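Local coordinates for protein trehalose monomycolate transport factor A (Mycolicibacterium smegmatis MC2 155, PDB 6T84) that is required, through its N-terminal domain, for MmpL3-dependent transport of trehalose monomycolate to the mycobacterial cell wall and for growth and cell elongation, at residues R13-A18 / F23-E28; A61-D66 / Q146-V151; D87-L90 / E95-E98. All blocks are in the same frame, centred on the assembly; numbering follows the deposited sequence.

Interaction 1: R13-A18 / F23-E28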
loop_
_atom_site.group_PDB
_atom_site.type_symbol
_atom_site.label_atom_id
_atom_site.label_comp_id
_atom_site.label_asym_id
_atom_site.label_seq_id
_atom_site.Cartn_x
_atom_site.Cartn_y
_atom_site.Cartn_z
ATOM N N ARG A 13 -11.899 7.089 16.440
ATOM C CA ARG A 13 -11.485 7.970 15.346
ATOM C C ARG A 13 -11.569 7.249 14.002
ATOM O O ARG A 13 -11.987 7.853 13.015
ATOM C CB ARG A 13 -10.070 8.500 15.611
ATOM C CG ARG A 13 -10.032 9.506 16.751
ATOM C CD ARG A 13 -8.615 10.096 17.091
ATOM N NE ARG A 13 -7.609 9.151 17.616
ATOM C CZ ARG A 13 -6.571 8.674 16.896
ATOM N NH1 ARG A 13 -6.392 9.012 15.591
ATOM N NH2 ARG A 13 -5.700 7.855 17.490
ATOM N N ARG A 14 -11.212 5.959 13.955
ATOM C CA ARG A 14 -11.306 5.220 12.705
ATOM C C ARG A 14 -12.772 5.032 12.295
ATOM O O ARG A 14 -13.109 5.131 11.100
ATOM C CB ARG A 14 -10.554 3.886 12.846
ATOM C CG ARG A 14 -10.509 3.044 11.535
ATOM C CD ARG A 14 -9.528 3.659 10.512
ATOM N NE ARG A 14 -8.156 3.816 11.033
ATOM C CZ ARG A 14 -7.208 2.863 11.096
ATOM N NH1 ARG A 14 -7.478 1.585 10.783
ATOM N NH2 ARG A 14 -5.995 3.165 11.571
ATOM N N LYS A 15 -13.663 4.770 13.253
ATOM C CA LYS A 15 -15.101 4.690 12.955
ATOM C C LYS A 15 -15.658 6.026 12.447
ATOM O O LYS A 15 -16.466 6.047 11.502
ATOM C CB LYS A 15 -15.855 4.205 14.222
ATOM C CG LYS A 15 -17.167 3.498 13.923
ATOM C CD LYS A 15 -17.839 3.015 15.216
ATOM C CE LYS A 15 -16.982 2.027 16.003
ATOM N NZ LYS A 15 -17.762 1.326 17.081
ATOM N N SER A 16 -15.256 7.151 13.063
ATOM C CA SER A 16 -15.698 8.458 12.583
ATOM C C SER A 16 -15.232 8.704 11.153
ATOM O O SER A 16 -15.985 9.237 10.323
ATOM C CB SER A 16 -15.172 9.573 13.509
ATOM O OG SER A 16 -15.503 10.895 13.034
ATOM N N TRP A 17 -13.975 8.376 10.857
ATOM C CA TRP A 17 -13.437 8.582 9.521
ATOM C C TRP A 17 -14.150 7.698 8.508
ATOM O O TRP A 17 -14.474 8.165 7.411
ATOM C CB TRP A 17 -11.951 8.282 9.591
ATOM C CG TRP A 17 -11.231 8.359 8.315
ATOM C CD1 TRP A 17 -10.808 9.502 7.667
ATOM C CD2 TRP A 17 -10.801 7.265 7.501
ATOM N NE1 TRP A 17 -10.141 9.173 6.524
ATOM C CE2 TRP A 17 -10.104 7.814 6.402
ATOM C CE3 TRP A 17 -10.923 5.862 7.603
ATOM C CZ2 TRP A 17 -9.536 7.033 5.403
ATOM C CZ3 TRP A 17 -10.361 5.082 6.624
ATOM C CH2 TRP A 17 -9.672 5.672 5.524
ATOM N N ALA A 18 -14.427 6.446 8.867
ATOM C CA ALA A 18 -15.201 5.574 7.989
ATOM C C ALA A 18 -16.556 6.200 7.684
ATOM O O ALA A 18 -17.010 6.236 6.530
ATOM C CB ALA A 18 -15.409 4.215 8.660
ATOM N N PHE A 23 -17.922 4.574 4.364
ATOM C CA PHE A 23 -17.340 3.238 4.342
ATOM C C PHE A 23 -17.851 2.439 5.543
ATOM O O PHE A 23 -18.207 3.030 6.559
ATOM C CB PHE A 23 -15.803 3.348 4.446
ATOM C CG PHE A 23 -15.119 4.014 3.275
ATOM C CD1 PHE A 23 -15.760 4.216 2.042
ATOM C CD2 PHE A 23 -13.775 4.377 3.401
ATOM C CE1 PHE A 23 -15.055 4.805 0.979
ATOM C CE2 PHE A 23 -13.044 4.934 2.306
ATOM C CZ PHE A 23 -13.710 5.177 1.119
ATOM N N ASP A 24 -17.785 1.121 5.465
ATOM C CA ASP A 24 -18.189 0.306 6.609
ATOM C C ASP A 24 -17.008 0.108 7.541
ATOM O O ASP A 24 -15.847 0.108 7.122
ATOM C CB ASP A 24 -18.682 -1.076 6.122
ATOM C CG ASP A 24 -19.991 -0.948 5.380
ATOM O OD1 ASP A 24 -20.883 -0.192 5.810
ATOM O OD2 ASP A 24 -20.156 -1.620 4.364
ATOM N N TYR A 25 -17.302 -0.052 8.833
ATOM C CA TYR A 25 -16.300 -0.277 9.867
ATOM C C TYR A 25 -16.540 -1.637 10.530
ATOM O O TYR A 25 -17.687 -1.987 10.879
ATOM C CB TYR A 25 -16.332 0.832 10.931
ATOM C CG TYR A 25 -15.410 0.584 12.095
ATOM C CD1 TYR A 25 -14.084 0.991 12.045
ATOM C CD2 TYR A 25 -15.847 -0.102 13.223
ATOM C CE1 TYR A 25 -13.223 0.737 13.097
ATOM C CE2 TYR A 25 -15.002 -0.352 14.279
ATOM C CZ TYR A 25 -13.685 0.081 14.205
ATOM O OH TYR A 25 -12.827 -0.173 15.269
ATOM N N GLU A 26 -15.461 -2.371 10.808
ATOM C CA GLU A 26 -15.518 -3.587 11.625
ATOM C C GLU A 26 -14.356 -3.581 12.602
ATOM O O GLU A 26 -13.240 -3.240 12.222
ATOM C CB GLU A 26 -15.269 -4.847 10.733
ATOM C CG GLU A 26 -16.263 -5.022 9.650
ATOM C CD GLU A 26 -15.934 -6.210 8.760
ATOM O OE1 GLU A 26 -14.892 -6.876 8.923
ATOM O OE2 GLU A 26 -16.719 -6.453 7.843
ATOM N N TYR A 27 -14.562 -4.062 13.819
ATOM C CA TYR A 27 -13.429 -4.026 14.722
ATOM C C TYR A 27 -12.341 -4.987 14.300
ATOM O O TYR A 27 -11.149 -4.704 14.508
ATOM C CB TYR A 27 -13.823 -4.344 16.152
ATOM C CG TYR A 27 -12.592 -4.273 17.000
ATOM C CD1 TYR A 27 -11.907 -3.062 17.132
ATOM C CD2 TYR A 27 -12.067 -5.402 17.610
ATOM C CE1 TYR A 27 -10.730 -2.978 17.872
ATOM C CE2 TYR A 27 -10.881 -5.323 18.375
ATOM C CZ TYR A 27 -10.239 -4.101 18.519
ATOM O OH TYR A 27 -9.094 -4.016 19.284
ATOM N N GLU A 28 -12.707 -6.131 13.721
ATOM C CA GLU A 28 -11.689 -7.096 13.358
ATOM C C GLU A 28 -12.225 -7.909 12.199
ATOM O O GLU A 28 -13.440 -8.106 12.074
ATOM C CB GLU A 28 -11.458 -8.051 14.572
ATOM C CG GLU A 28 -10.425 -9.127 14.366
ATOM C CD GLU A 28 -10.084 -9.856 15.654
ATOM O OE1 GLU A 28 -10.792 -9.665 16.671
ATOM O OE2 GLU A 28 -9.093 -10.619 15.633
#
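F23 and A18 meet where helix 10-21 turns back into strand 24-26: F23 N donates to the carbonyl oxygen A18 O at 2.9 Å, and the nearly straight bond (N-H...O angle 164°) ties the end of the turn to the helix. A18 CB and F23 CB lie 4.3 Å apart, and a residue as small as A18 lets the strand come close here. At D24 the CB points away from the helix, as suits a charged residue facing solvent, and the backbone carries the chain on to Y25, the centre of the contact. With CG anti to its backbone N (chi1 174°), the Y25 ring extends along the helix flank. K15, an exposed residue, lays its aliphatic chain over one face, its CG 4.2 Å from the ring centroid in a CH-pi contact, while K15 CE reaches Y25 CE2 at 3.5 Å. At the ring edge, in plane, R14 CG approaches Y25 CE1 at 3.9 Å. The long methylene chains of lysine and arginine suit them to pack on the ring, and R14 then bends at chi2 and chi3 away to a salt bridge with D66; Y25 OH bonds to N51. Helix and strand run antiparallel, at 160°, with axes 7.9 Å apart. Strand 24-26 is one edge of the large antiparallel sheet, beside strand 52-57, whose V53 touches R14, A18 and F23, while W17 packs on helix 159-175.

Interaction 2: A61-D66 / Q146-V151. With SO4 (sulfate ion), chain C.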
loop_
_atom_site.group_PDB
_atom_site.type_symbol
_atom_site.label_atom_id
_atom_site.label_comp_id
_atom_site.label_asym_id
_atom_site.label_seq_id
_atom_site.Cartn_x
_atom_site.Cartn_y
_atom_site.Cartn_z
ATOM N N ALA A 61 -12.689 -1.435 -4.860
ATOM C CA ALA A 61 -12.615 -1.698 -3.416
ATOM C C ALA A 61 -11.341 -1.099 -2.798
ATOM O O ALA A 61 -10.241 -1.166 -3.371
ATOM C CB ALA A 61 -12.618 -3.205 -3.143
ATOM N N VAL A 62 -11.505 -0.538 -1.597
ATOM C CA VAL A 62 -10.370 -0.092 -0.790
ATOM C C VAL A 62 -10.595 -0.601 0.629
ATOM O O VAL A 62 -11.708 -0.518 1.164
ATOM C CB VAL A 62 -10.175 1.443 -0.831
ATOM C CG1 VAL A 62 -11.332 2.191 -0.171
ATOM C CG2 VAL A 62 -8.836 1.843 -0.144
ATOM N N PHE A 63 -9.552 -1.163 1.219
ATOM C CA PHE A 63 -9.585 -1.663 2.596
ATOM C C PHE A 63 -8.516 -0.973 3.417
ATOM O O PHE A 63 -7.407 -0.772 2.919
ATOM C CB PHE A 63 -9.347 -3.181 2.627
ATOM C CG PHE A 63 -10.345 -3.996 1.747
ATOM C CD1 PHE A 63 -11.643 -3.552 1.474
ATOM C CD2 PHE A 63 -9.979 -5.187 1.227
ATOM C CE1 PHE A 63 -12.567 -4.289 0.700
ATOM C CE2 PHE A 63 -10.883 -5.949 0.478
ATOM C CZ PHE A 63 -12.178 -5.493 0.217
ATOM N N ILE A 64 -8.842 -0.552 4.631
ATOM C CA ILE A 64 -7.902 0.129 5.515
ATOM C C ILE A 64 -7.945 -0.611 6.836
ATOM O O ILE A 64 -9.034 -0.867 7.362
ATOM C CB ILE A 64 -8.304 1.601 5.702
ATOM C CG1 ILE A 64 -8.422 2.277 4.309
ATOM C CG2 ILE A 64 -7.236 2.320 6.580
ATOM C CD1 ILE A 64 -9.848 2.449 3.816
ATOM N N PHE A 65 -6.777 -0.948 7.373
ATOM C CA PHE A 65 -6.790 -1.771 8.588
ATOM C C PHE A 65 -5.452 -1.636 9.299
ATOM O O PHE A 65 -4.468 -1.155 8.724
ATOM C CB PHE A 65 -7.095 -3.252 8.281
ATOM C CG PHE A 65 -6.216 -3.822 7.230
ATOM C CD1 PHE A 65 -4.979 -4.390 7.569
ATOM C CD2 PHE A 65 -6.578 -3.744 5.890
ATOM C CE1 PHE A 65 -4.104 -4.871 6.561
ATOM C CE2 PHE A 65 -5.733 -4.261 4.891
ATOM C CZ PHE A 65 -4.499 -4.831 5.227
ATOM N N ASP A 66 -5.433 -2.037 10.573
ATOM C CA ASP A 66 -4.213 -2.043 11.360
ATOM C C ASP A 66 -3.729 -3.480 11.519
ATOM O O ASP A 66 -4.532 -4.403 11.689
ATOM C CB ASP A 66 -4.455 -1.458 12.760
ATOM C CG ASP A 66 -4.953 -0.036 12.720
ATOM O OD1 ASP A 66 -4.666 0.687 11.739
ATOM O OD2 ASP A 66 -5.596 0.382 13.708
ATOM N N GLN A 146 -0.883 -8.756 -7.496
ATOM C CA GLN A 146 -1.500 -8.934 -8.794
ATOM C C GLN A 146 -2.687 -7.996 -9.016
ATOM O O GLN A 146 -2.803 -7.363 -10.072
ATOM C CB GLN A 146 -1.924 -10.385 -8.973
ATOM C CG GLN A 146 -2.485 -10.617 -10.384
ATOM C CD GLN A 146 -2.737 -12.065 -10.692
ATOM O OE1 GLN A 146 -1.970 -12.931 -10.291
ATOM N NE2 GLN A 146 -3.817 -12.333 -11.416
ATOM N N ASN A 147 -3.600 -7.918 -8.043
ATOM C CA ASN A 147 -4.831 -7.169 -8.191
ATOM C C ASN A 147 -5.006 -6.043 -7.187
ATOM O O ASN A 147 -6.130 -5.526 -7.035
ATOM C CB ASN A 147 -5.978 -8.178 -8.042
ATOM C CG ASN A 147 -5.985 -9.176 -9.161
ATOM O OD1 ASN A 147 -6.125 -8.780 -10.299
ATOM N ND2 ASN A 147 -5.842 -10.473 -8.835
ATOM N N TRP A 148 -3.918 -5.641 -6.516
ATOM C CA TRP A 148 -4.021 -4.654 -5.447
ATOM C C TRP A 148 -2.779 -3.765 -5.437
ATOM O O TRP A 148 -1.689 -4.227 -5.766
ATOM C CB TRP A 148 -4.059 -5.380 -4.107
ATOM C CG TRP A 148 -5.297 -6.190 -3.956
ATOM C CD1 TRP A 148 -5.457 -7.481 -4.346
ATOM C CD2 TRP A 148 -6.557 -5.734 -3.489
ATOM N NE1 TRP A 148 -6.738 -7.875 -4.124
ATOM C CE2 TRP A 148 -7.448 -6.833 -3.583
ATOM C CE3 TRP A 148 -7.030 -4.511 -3.003
ATOM C CZ2 TRP A 148 -8.799 -6.750 -3.209
ATOM C CZ3 TRP A 148 -8.346 -4.420 -2.582
ATOM C CH2 TRP A 148 -9.230 -5.543 -2.697
ATOM N N THR A 149 -2.948 -2.519 -5.049
ATOM C CA THR A 149 -1.828 -1.610 -4.784
ATOM C C THR A 149 -2.040 -1.179 -3.338
ATOM O O THR A 149 -3.174 -0.848 -2.937
ATOM C CB THR A 149 -1.916 -0.373 -5.708
ATOM O OG1 THR A 149 -1.838 -0.801 -7.092
ATOM C CG2 THR A 149 -0.794 0.657 -5.444
ATOM N N LEU A 150 -0.940 -1.168 -2.551
ATOM C CA LEU A 150 -1.000 -0.991 -1.102
ATOM C C LEU A 150 -0.001 0.046 -0.612
ATOM O O LEU A 150 1.087 0.231 -1.192
ATOM C CB LEU A 150 -0.682 -2.319 -0.393
ATOM C CG LEU A 150 -1.630 -3.494 -0.771
ATOM C CD1 LEU A 150 -0.966 -4.341 -1.878
ATOM C CD2 LEU A 150 -1.947 -4.338 0.430
ATOM N N VAL A 151 -0.377 0.701 0.478
ATOM C CA VAL A 151 0.499 1.616 1.203
ATOM C C VAL A 151 0.480 1.228 2.680
ATOM O O VAL A 151 -0.595 1.044 3.266
ATOM C CB VAL A 151 0.041 3.080 1.026
ATOM C CG1 VAL A 151 0.829 4.026 2.007
ATOM C CG2 VAL A 151 0.087 3.527 -0.481
HETATM S S SO4 C . -7.082 -11.497 -5.430
HETATM O O1 SO4 C . -5.847 -11.255 -6.196
HETATM O O2 SO4 C . -7.888 -12.498 -6.135
HETATM O O3 SO4 C . -6.759 -12.000 -4.092
HETATM O O4 SO4 C . -7.932 -10.365 -5.321
#
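This is an apolar side-chain contact on one face of the antiparallel sheet, bridging strands 60-67 and 148-153, which are not neighbours: strand 71-77 runs between them, and F63 and L150, the closest pair of CA atoms, have F63 CA and L150 CA 9.4 Å apart. A large residue is needed to span that distance, and W148 supplies it. With CG beside its backbone N (chi1 -66°), the indole reaches over the intervening strand so that the rim of its six-membered ring makes the contact. W148 CH2 lies 3.6 Å from F63 CE2, the two rings meeting obliquely with planes at 35°, and 4.1 Å from A61 CB, a small methyl that lets the indole rim come close. W36 and H77 each meet W148 edge-to-face and probably help to fix its tilt. The pyrrole side of the indole meets a different partner: W148 NE1 donates to O4 of a sulfate ion at 3.0 Å, close to the ring plane, and N147 ND2 donates to O1 of the same ion at 2.8 Å with an N-H...O angle of 170°. The sulfate probably comes from the crystallisation liquor. One tryptophan thus divides its chemistry, hydrocarbon rim toward A61 and F63 and polar N-H toward an anion, consistent with an amphipathic place at the protein surface.

Interaction 3: D87-L90 / E95-E98; sequences DLRL and EPRE
R89 lays one face of its guanidinium group against the ring of P96, with P96 CD 3.8 Å from R89 NE and offset toward the rim of the group. The contact joins strand 86-90 of the large antiparallel sheet to the loop that follows it, so the chain leaves the strand and folds back beside its own side chains. Proline suits this place: its CD methylene sits over one face of the delocalised cation without competing for its N-H groups, and its ring restrains the loop backbone. R89 CG sits between the backbone N and the carbonyl carbon (chi1 58°), and a bend at chi3 turns the head back along the strand to D87, two residues earlier and therefore on the same side. There a side-on salt bridge forms, which fixes the rotation of the guanidinium against P96 and probably offsets charge between two buried side chains. The remaining nitrogen, R89 NH1, bonds to the backbone oxygen of K94, two residues before P96, so the same arginine also fastens the loop. P96 additionally touches Y113 of the adjacent strand 110-114, and P96 CG lies 4.0 Å from D87 OD2. Each carboxylate oxygen is met on its syn side, somewhat out of the carboxylate plane: R89 NE reaches D87 OD1 at 2.8 Å with an N-H...O angle of 176°, and R89 NH2 reaches D87 OD2 at 2.8 Å.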
loop_
_atom_site.group_PDB
_atom_site.type_symbol
_atom_site.label_atom_id
_atom_site.label_comp_id
_atom_site.label_asym_id
_atom_site.label_seq_id
_atom_site.Cartn_x
_atom_site.Cartn_y
_atom_site.Cartn_z
ATOM N N ASP A 87 7.960 -2.275 -5.535
ATOM C CA ASP A 87 7.948 -1.925 -4.113
ATOM C C ASP A 87 8.805 -0.668 -3.986
ATOM O O ASP A 87 9.976 -0.669 -4.384
ATOM C CB ASP A 87 8.555 -3.102 -3.325
ATOM C CG ASP A 87 8.586 -2.894 -1.826
ATOM O OD1 ASP A 87 9.184 -1.888 -1.408
ATOM O OD2 ASP A 87 8.064 -3.765 -1.074
ATOM N N LEU A 88 8.201 0.381 -3.485
ATOM C CA LEU A 88 8.838 1.703 -3.311
ATOM C C LEU A 88 8.822 1.981 -1.807
ATOM O O LEU A 88 7.746 2.154 -1.226
ATOM C CB LEU A 88 7.970 2.721 -4.064
ATOM C CG LEU A 88 8.331 4.204 -3.981
ATOM C CD1 LEU A 88 9.694 4.423 -4.650
ATOM C CD2 LEU A 88 7.244 5.098 -4.636
ATOM N N ARG A 89 9.999 2.050 -1.165
ATOM C CA ARG A 89 10.034 2.157 0.292
ATOM C C ARG A 89 11.127 3.126 0.715
ATOM O O ARG A 89 12.084 3.379 -0.028
ATOM C CB ARG A 89 10.215 0.794 0.971
ATOM C CG ARG A 89 11.454 0.081 0.558
ATOM C CD ARG A 89 11.644 -1.250 1.297
ATOM N NE ARG A 89 10.518 -2.168 1.019
ATOM C CZ ARG A 89 10.140 -3.148 1.835
ATOM N NH1 ARG A 89 10.842 -3.395 2.938
ATOM N NH2 ARG A 89 9.076 -3.926 1.546
ATOM N N LEU A 90 10.971 3.683 1.909
ATOM C CA LEU A 90 11.986 4.636 2.386
ATOM C C LEU A 90 13.353 3.953 2.422
ATOM O O LEU A 90 13.483 2.782 2.776
ATOM C CB LEU A 90 11.624 5.088 3.810
ATOM C CG LEU A 90 10.329 5.844 3.935
ATOM C CD1 LEU A 90 10.057 6.249 5.388
ATOM C CD2 LEU A 90 10.321 7.072 3.016
ATOM N N GLU A 95 15.547 -3.958 2.775
ATOM C CA GLU A 95 15.097 -4.385 1.455
ATOM C C GLU A 95 14.045 -5.477 1.637
ATOM O O GLU A 95 14.045 -6.200 2.660
ATOM C CB GLU A 95 16.237 -5.006 0.652
ATOM C CG GLU A 95 17.463 -4.118 0.514
ATOM C CD GLU A 95 18.499 -4.733 -0.408
ATOM O OE1 GLU A 95 18.506 -5.980 -0.548
ATOM O OE2 GLU A 95 19.291 -3.968 -1.006
ATOM N N PRO A 96 13.124 -5.614 0.675
ATOM C CA PRO A 96 12.219 -6.764 0.682
ATOM C C PRO A 96 13.050 -8.020 0.811
ATOM O O PRO A 96 14.092 -8.162 0.173
ATOM C CB PRO A 96 11.544 -6.688 -0.690
ATOM C CG PRO A 96 11.790 -5.301 -1.201
ATOM C CD PRO A 96 12.927 -4.719 -0.488
ATOM N N ARG A 97 12.566 -8.936 1.648
ATOM C CA ARG A 97 13.314 -10.159 1.931
ATOM C C ARG A 97 13.155 -11.219 0.848
ATOM O O ARG A 97 13.988 -12.140 0.788
ATOM C CB ARG A 97 12.906 -10.734 3.292
ATOM C CG ARG A 97 13.170 -9.768 4.441
ATOM C CD ARG A 97 13.081 -10.423 5.814
ATOM N NE ARG A 97 13.384 -9.464 6.878
ATOM C CZ ARG A 97 14.599 -9.254 7.384
ATOM N NH1 ARG A 97 15.641 -9.940 6.936
ATOM N NH2 ARG A 97 14.774 -8.358 8.348
ATOM N N GLU A 98 12.123 -11.134 0.011
ATOM C CA GLU A 98 11.864 -12.166 -0.998
ATOM C C GLU A 98 13.027 -12.296 -1.974
ATOM O O GLU A 98 13.760 -11.337 -2.237
ATOM C CB GLU A 98 10.586 -11.872 -1.781
ATOM C CG GLU A 98 9.302 -11.984 -0.950
ATOM C CD GLU A 98 9.005 -10.743 -0.107
ATOM O OE1 GLU A 98 9.900 -9.893 0.084
ATOM O OE2 GLU A 98 7.856 -10.619 0.360
#

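From the N terminus, interaction 1 closes first, a short loop that folds helix 10-21 back onto edge strand 24-26. Interaction 2 opens later, at strand 60-67, and closes some 80 residues on at strand 148-153; nested within its loop is interaction 3, itself a short closure between strand 86-90 and the loop after it. No two cross. All three reach the same antiparallel sheet, with interactions 1 and 3 on opposite sides of the chain's centre, their nearest atoms about 17 Å apart. Interactions 1 and 2 touch directly, through the R14-D66 salt bridge and W17 against I64, whereas interactions 2 and 3 stay about 7 Å apart at their nearest atoms.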